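PDB 3BW2: 2-nitropropane dioxygenase from Streptomyces ansochromogenes, which probably uses molecular oxygen and an FMN cofactor to denitrify alkyl nitronates such as propionate 3-nitronate oxidatively. Local coordinates for residues 35-40 / 123-128; 65-70 / 116-121. All coordinates share one frame; numbering follows the deposited sequence.

Interaction 1: 35-40 / 123-128; sequences GGLGFL and VPVVSF
Phe39 and Val125 are the nearest CA pair, 8.7 Å apart; strands 38-41 and 125-129 run parallel with strand 65-70 between them. Side chains alone bridge this gap, on the inner side of the TIM barrel. Phe39 does most of the work. Its CB does not point straight across, but the ring swings over the intervening strand, and CD2 of Phe39 comes within 3.2 Å of C of Gly66. Glycine has no side chain there to block the ring. The first torsion of Phe39, chi1 -112°, lies well away from a staggered value, so some strain is likely in this crossing pose. At the far end of the ring, CZ of Phe39 meets CG1 of Val125 at 4.0 Å. CE2 of Phe39 lies 3.3 Å from OG of Ser127. Both partners approach the ring obliquely. Val125 uses both of its methyls: CG1, anti to the backbone N (chi1 -178°), serves Phe39, while CG2 meets CD2 of Leu37 at 4.2 Å. The hydroxyl of Ser127 is buried beside the ring, and its polar need is met by Asn68 ND2, an FMN-binding residue. Cutting Phe39 back to an alanine removes the ring and would probably open a gap above Gly66, leaving Val125 CG1 and Ser127 without their apolar neighbour from strand 38-41. The contact reaches other parts of the barrel too. Leu37 packs on Phe9 and Val125 on Leu8, both in loops, and Leu149 of strand 147-152 touches Val125 and Ser127. Leu40 and Val123 turn instead to helix 47-60, on the outer side of the sheet. Strand 65-70 fills the place between the two segments, bonded through its backbone to both strands.

Interaction 2: 65-70 / 116-121; sequences FGVNVF and AVLLDD. With FMN (flavin mononucleotide), chain B.
The Phe70 ring meets FMN with its edge: N3 of the flavin lies in the ring plane, and O4 of FMN is 3.3 Å from CZ of Phe70. Phe130 and Tyr44 make edge-to-face ring contacts with the same phenyl group. At the other end of the strand, the Phe65 ring has CG2 of Val67 at its edge, in plane. This is a wall of the TIM barrel, where one strand divides the cofactor site inside from a helix outside. Residues alternate between the two sides. Asn68 points inward, with CG anti to the backbone N (chi1 171°), and its amide sits beside the flavin. OD1 of Asn68 accepts a hydrogen bond from N3 of FMN at 2.9 Å, with an N-H...O angle of 151°. The amide ND2 is hydrogen-bonded to Ser127 OG, which should hold the amide in this rotation. Gly216, Thr238, Gly237, Gln172, Gly177 and Ala19 are also hydrogen-bonded to the cofactor.

Val67 and Val69 point outward, to helix 111-120. Leu118 is the one helix residue of 116-121 that reaches them, and it also packs on Met50 of helix 47-60. The helix ends just beyond, where Asp121 OD2 bonds Arg58 NH1 in a salt bridge and Tyr51 OH in a hydrogen bond, tying this end to helix 47-60. The fork of Leu118 spans both valines. CD2 of Leu118 lies 4.3 Å from CG1 of Val67, and CD1 of Leu118 meets CG1 of Val69 tip to tip at 3.9 Å.

In the fold
Strand 65-70 joins the two contacts. It runs between the strands of interaction 1 and itself forms one half of interaction 2. Both contacts are buried, but they lie on different sides of the sheet. Interaction 1 places an aromatic ring inside the barrel, across strand 65-70. Interaction 2 is purely aliphatic between its segments, while interaction 1 also sets a serine hydroxyl beside the ring. Interaction 2 joins the sheet to the outer helix layer through aliphatic tips, and adds polar bonding to FMN on its inner side. Ser127 OG and Asn68 ND2, 2.8 Å apart, connect the barrel interior to the cofactor. On the outer side, Phe128 packs on Val69. Helix 111-120 leads into strand 125-129.

Interaction 1: 35-40 / 123-128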
loop_
_atom_site.group_PDB
_atom_site.type_symbol
_atom_site.label_atom_id
_atom_site.label_comp_id
_atom_site.label_asym_id
_atom_site.label_seq_id
_atom_site.Cartn_x
_atom_site.Cartn_y
_atom_site.Cartn_z
ATOM N N GLY A 35 -18.325 -1.938 -22.240
ATOM C CA GLY A 35 -18.911 -1.037 -21.262
ATOM C C GLY A 35 -17.942 -0.267 -20.386
ATOM O O GLY A 35 -18.364 0.539 -19.557
ATOM N N GLY A 36 -16.648 -0.512 -20.554
ATOM C CA GLY A 36 -15.663 0.200 -19.757
ATOM C C GLY A 36 -15.094 1.364 -20.547
ATOM O O GLY A 36 -15.549 1.647 -21.655
ATOM N N LEU A 37 -14.103 2.043 -19.982
ATOM C CA LEU A 37 -13.474 3.169 -20.662
ATOM C C LEU A 37 -12.100 2.757 -21.165
ATOM O O LEU A 37 -11.158 2.622 -20.378
ATOM C CB LEU A 37 -13.326 4.362 -19.708
ATOM C CG LEU A 37 -12.724 5.629 -20.336
ATOM C CD1 LEU A 37 -13.663 6.159 -21.429
ATOM C CD2 LEU A 37 -12.516 6.691 -19.268
ATOM N N GLY A 38 -11.991 2.549 -22.476
ATOM C CA GLY A 38 -10.719 2.172 -23.062
ATOM C C GLY A 38 -9.811 3.387 -23.117
ATOM O O GLY A 38 -10.291 4.520 -23.163
ATOM N N PHE A 39 -8.502 3.157 -23.119
ATOM C CA PHE A 39 -7.538 4.250 -23.150
ATOM C C PHE A 39 -6.398 4.027 -24.133
ATOM O O PHE A 39 -5.923 2.901 -24.316
ATOM C CB PHE A 39 -6.916 4.450 -21.763
ATOM C CG PHE A 39 -7.300 5.740 -21.101
ATOM C CD1 PHE A 39 -8.306 5.773 -20.144
ATOM C CD2 PHE A 39 -6.652 6.924 -21.429
ATOM C CE1 PHE A 39 -8.663 6.967 -19.520
ATOM C CE2 PHE A 39 -7.001 8.122 -20.811
ATOM C CZ PHE A 39 -8.009 8.141 -19.855
ATOM N N LEU A 40 -5.961 5.115 -24.757
ATOM C CA LEU A 40 -4.831 5.078 -25.673
ATOM C C LEU A 40 -3.705 5.779 -24.921
ATOM O O LEU A 40 -3.956 6.677 -24.111
ATOM C CB LEU A 40 -5.136 5.846 -26.965
ATOM C CG LEU A 40 -6.104 5.223 -27.971
ATOM C CD1 LEU A 40 -6.302 6.185 -29.142
ATOM C CD2 LEU A 40 -5.548 3.892 -28.462
ATOM N N VAL A 123 -11.382 14.506 -28.114
ATOM C CA VAL A 123 -11.685 13.126 -27.761
ATOM C C VAL A 123 -12.501 13.223 -26.472
ATOM O O VAL A 123 -12.490 14.254 -25.798
ATOM C CB VAL A 123 -10.404 12.293 -27.529
ATOM C CG1 VAL A 123 -9.565 12.280 -28.807
ATOM C CG2 VAL A 123 -9.613 12.848 -26.357
ATOM N N PRO A 124 -13.221 12.154 -26.110
ATOM C CA PRO A 124 -14.038 12.178 -24.894
ATOM C C PRO A 124 -13.310 12.447 -23.577
ATOM O O PRO A 124 -13.780 13.232 -22.750
ATOM C CB PRO A 124 -14.710 10.806 -24.906
ATOM C CG PRO A 124 -14.804 10.493 -26.366
ATOM C CD PRO A 124 -13.437 10.903 -26.856
ATOM N N VAL A 125 -12.170 11.793 -23.381
ATOM C CA VAL A 125 -11.412 11.936 -22.143
ATOM C C VAL A 125 -9.913 12.039 -22.388
ATOM O O VAL A 125 -9.367 11.349 -23.250
ATOM C CB VAL A 125 -11.651 10.715 -21.213
ATOM C CG1 VAL A 125 -10.897 10.896 -19.893
ATOM C CG2 VAL A 125 -13.146 10.525 -20.968
ATOM N N VAL A 126 -9.253 12.910 -21.631
ATOM C CA VAL A 126 -7.804 13.074 -21.725
ATOM C C VAL A 126 -7.258 13.059 -20.304
ATOM O O VAL A 126 -7.795 13.730 -19.422
ATOM C CB VAL A 126 -7.407 14.414 -22.392
ATOM C CG1 VAL A 126 -5.897 14.633 -22.270
ATOM C CG2 VAL A 126 -7.796 14.398 -23.861
ATOM N N SER A 127 -6.209 12.275 -20.073
ATOM C CA SER A 127 -5.605 12.215 -18.746
ATOM C C SER A 127 -4.144 12.630 -18.864
ATOM O O SER A 127 -3.545 12.520 -19.932
ATOM C CB SER A 127 -5.721 10.806 -18.144
ATOM O OG SER A 127 -4.967 9.859 -18.880
ATOM N N PHE A 128 -3.580 13.120 -17.768
ATOM C CA PHE A 128 -2.195 13.577 -17.757
ATOM C C PHE A 128 -1.395 12.841 -16.697
ATOM O O PHE A 128 -1.916 12.525 -15.631
ATOM C CB PHE A 128 -2.147 15.082 -17.474
ATOM C CG PHE A 128 -2.844 15.919 -18.512
ATOM C CD1 PHE A 128 -2.133 16.467 -19.572
ATOM C CD2 PHE A 128 -4.214 16.149 -18.435
ATOM C CE1 PHE A 128 -2.779 17.235 -20.548
ATOM C CE2 PHE A 128 -4.866 16.912 -19.398
ATOM C CZ PHE A 128 -4.146 17.456 -20.458
#

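Interaction 2: 65-70 / 116-121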
loop_
_atom_site.group_PDB
_atom_site.type_symbol
_atom_site.label_atom_id
_atom_site.label_comp_id
_atom_site.label_asym_id
_atom_site.label_seq_id
_atom_site.Cartn_x
_atom_site.Cartn_y
_atom_site.Cartn_z
ATOM N N PHE A 65 -13.750 7.028 -25.064
ATOM C CA PHE A 65 -12.427 6.490 -24.767
ATOM C C PHE A 65 -11.532 7.638 -24.319
ATOM O O PHE A 65 -11.893 8.812 -24.452
ATOM C CB PHE A 65 -11.837 5.821 -26.009
ATOM C CG PHE A 65 -11.591 6.769 -27.155
ATOM C CD1 PHE A 65 -10.448 7.567 -27.188
ATOM C CD2 PHE A 65 -12.512 6.879 -28.192
ATOM C CE1 PHE A 65 -10.225 8.459 -28.238
ATOM C CE2 PHE A 65 -12.300 7.767 -29.246
ATOM C CZ PHE A 65 -11.153 8.560 -29.268
ATOM N N GLY A 66 -10.362 7.299 -23.789
ATOM C CA GLY A 66 -9.451 8.328 -23.338
ATOM C C GLY A 66 -8.092 8.257 -24.000
ATOM O O GLY A 66 -7.725 7.247 -24.610
ATOM N N VAL A 67 -7.356 9.357 -23.895
ATOM C CA VAL A 67 -6.010 9.463 -24.436
ATOM C C VAL A 67 -5.180 10.069 -23.302
ATOM O O VAL A 67 -5.565 11.076 -22.712
ATOM C CB VAL A 67 -5.955 10.395 -25.683
ATOM C CG1 VAL A 67 -4.515 10.522 -26.175
ATOM C CG2 VAL A 67 -6.838 9.838 -26.794
ATOM N N ASN A 68 -4.049 9.447 -22.994
ATOM C CA ASN A 68 -3.194 9.921 -21.913
ATOM C C ASN A 68 -1.931 10.576 -22.454
ATOM O O ASN A 68 -1.326 10.081 -23.401
ATOM C CB ASN A 68 -2.853 8.733 -20.994
ATOM C CG ASN A 68 -1.794 9.065 -19.958
ATOM O OD1 ASN A 68 -0.601 8.874 -20.193
ATOM N ND2 ASN A 68 -2.227 9.562 -18.805
ATOM N N VAL A 69 -1.543 11.703 -21.867
ATOM C CA VAL A 69 -0.336 12.392 -22.315
ATOM C C VAL A 69 0.604 12.687 -21.143
ATOM O O VAL A 69 0.159 12.884 -20.009
ATOM C CB VAL A 69 -0.669 13.718 -23.048
ATOM C CG1 VAL A 69 -1.664 13.459 -24.171
ATOM C CG2 VAL A 69 -1.211 14.727 -22.082
ATOM N N PHE A 70 1.905 12.691 -21.422
ATOM C CA PHE A 70 2.903 12.963 -20.392
ATOM C C PHE A 70 3.210 14.453 -20.328
ATOM O O PHE A 70 3.304 15.122 -21.362
ATOM C CB PHE A 70 4.210 12.218 -20.678
ATOM C CG PHE A 70 4.087 10.720 -20.658
ATOM C CD1 PHE A 70 3.002 10.094 -20.051
ATOM C CD2 PHE A 70 5.100 9.927 -21.198
ATOM C CE1 PHE A 70 2.928 8.702 -19.977
ATOM C CE2 PHE A 70 5.036 8.535 -21.130
ATOM C CZ PHE A 70 3.948 7.923 -20.517
ATOM N N ALA A 116 -2.469 20.269 -29.617
ATOM C CA ALA A 116 -3.047 20.867 -30.816
ATOM C C ALA A 116 -4.003 19.859 -31.451
ATOM O O ALA A 116 -5.114 20.203 -31.863
ATOM C CB ALA A 116 -1.938 21.244 -31.798
ATOM N N VAL A 117 -3.568 18.606 -31.514
ATOM C CA VAL A 117 -4.391 17.549 -32.086
ATOM C C VAL A 117 -5.651 17.303 -31.254
ATOM O O VAL A 117 -6.758 17.222 -31.789
ATOM C CB VAL A 117 -3.596 16.227 -32.192
ATOM C CG1 VAL A 117 -4.534 15.073 -32.519
ATOM C CG2 VAL A 117 -2.527 16.352 -33.271
ATOM N N LEU A 118 -5.475 17.189 -29.940
ATOM C CA LEU A 118 -6.592 16.929 -29.035
ATOM C C LEU A 118 -7.597 18.075 -28.972
ATOM O O LEU A 118 -8.772 17.865 -28.662
ATOM C CB LEU A 118 -6.054 16.612 -27.636
ATOM C CG LEU A 118 -5.225 15.322 -27.608
ATOM C CD1 LEU A 118 -4.442 15.213 -26.307
ATOM C CD2 LEU A 118 -6.159 14.128 -27.791
ATOM N N LEU A 119 -7.138 19.286 -29.266
ATOM C CA LEU A 119 -8.023 20.444 -29.248
ATOM C C LEU A 119 -8.679 20.656 -30.609
ATOM O O LEU A 119 -9.801 21.147 -30.694
ATOM C CB LEU A 119 -7.252 21.702 -28.841
ATOM C CG LEU A 119 -6.916 21.804 -27.352
ATOM C CD1 LEU A 119 -5.979 22.979 -27.109
ATOM C CD2 LEU A 119 -8.210 21.959 -26.548
ATOM N N ASP A 120 -7.985 20.273 -31.676
ATOM C CA ASP A 120 -8.534 20.442 -33.013
ATOM C C ASP A 120 -9.558 19.359 -33.362
ATOM O O ASP A 120 -10.477 19.592 -34.152
ATOM C CB ASP A 120 -7.408 20.442 -34.045
ATOM C CG ASP A 120 -7.913 20.672 -35.449
ATOM O OD1 ASP A 120 -8.495 21.751 -35.702
ATOM O OD2 ASP A 120 -7.733 19.774 -36.300
ATOM N N ASP A 121 -9.398 18.179 -32.766
ATOM C CA ASP A 121 -10.302 17.055 -33.003
ATOM C C ASP A 121 -10.528 16.363 -31.652
ATOM O O ASP A 121 -10.099 15.229 -31.442
ATOM C CB ASP A 121 -9.652 16.087 -33.993
ATOM C CG ASP A 121 -10.646 15.129 -34.613
ATOM O OD1 ASP A 121 -11.802 15.080 -34.145
ATOM O OD2 ASP A 121 -10.263 14.419 -35.567
HETATM N N1 FMN B . -0.099 5.526 -16.661
HETATM C C2 FMN B . -0.150 6.661 -17.489
HETATM O O2 FMN B . -0.749 7.667 -17.118
HETATM N N3 FMN B . 0.463 6.657 -18.731
HETATM C C4 FMN B . 1.143 5.556 -19.226
HETATM O O4 FMN B . 1.672 5.600 -20.352
HETATM C C4A FMN B . 1.195 4.392 -18.412
HETATM N N5 FMN B . 1.839 3.240 -18.858
HETATM C C5A FMN B . 1.876 2.075 -18.088
HETATM C C6 FMN B . 2.524 0.919 -18.596
HETATM C C7 FMN B . 2.590 -0.312 -17.856
HETATM C C7M FMN B . 2.557 -1.572 -18.754
HETATM C C8 FMN B . 1.914 -0.299 -16.580
HETATM C C8M FMN B . 1.257 -1.539 -15.974
HETATM C C9 FMN B . 1.278 0.865 -16.042
HETATM C C9A FMN B . 1.252 2.060 -16.800
HETATM N N10 FMN B . 0.612 3.236 -16.323
HETATM C C10 FMN B . 0.566 4.398 -17.122
HETATM C "C1'" FMN B . 0.102 3.316 -14.882
HETATM C "C2'" FMN B . -1.429 3.074 -14.916
HETATM O "O2'" FMN B . -2.076 4.295 -15.240
HETATM C "C3'" FMN B . -1.999 2.617 -13.530
HETATM O "O3'" FMN B . -1.648 3.637 -12.595
HETATM C "C4'" FMN B . -1.444 1.277 -13.021
HETATM O "O4'" FMN B . -1.493 0.346 -14.102
HETATM C "C5'" FMN B . -2.291 0.746 -11.826
HETATM O "O5'" FMN B . -1.791 -0.526 -11.324
HETATM P P FMN B . -2.184 -2.025 -11.847
HETATM O O1P FMN B . -3.549 -1.491 -12.125
HETATM O O2P FMN B . -1.695 -2.378 -10.455
HETATM O O3P FMN B . -1.133 -1.777 -12.914
#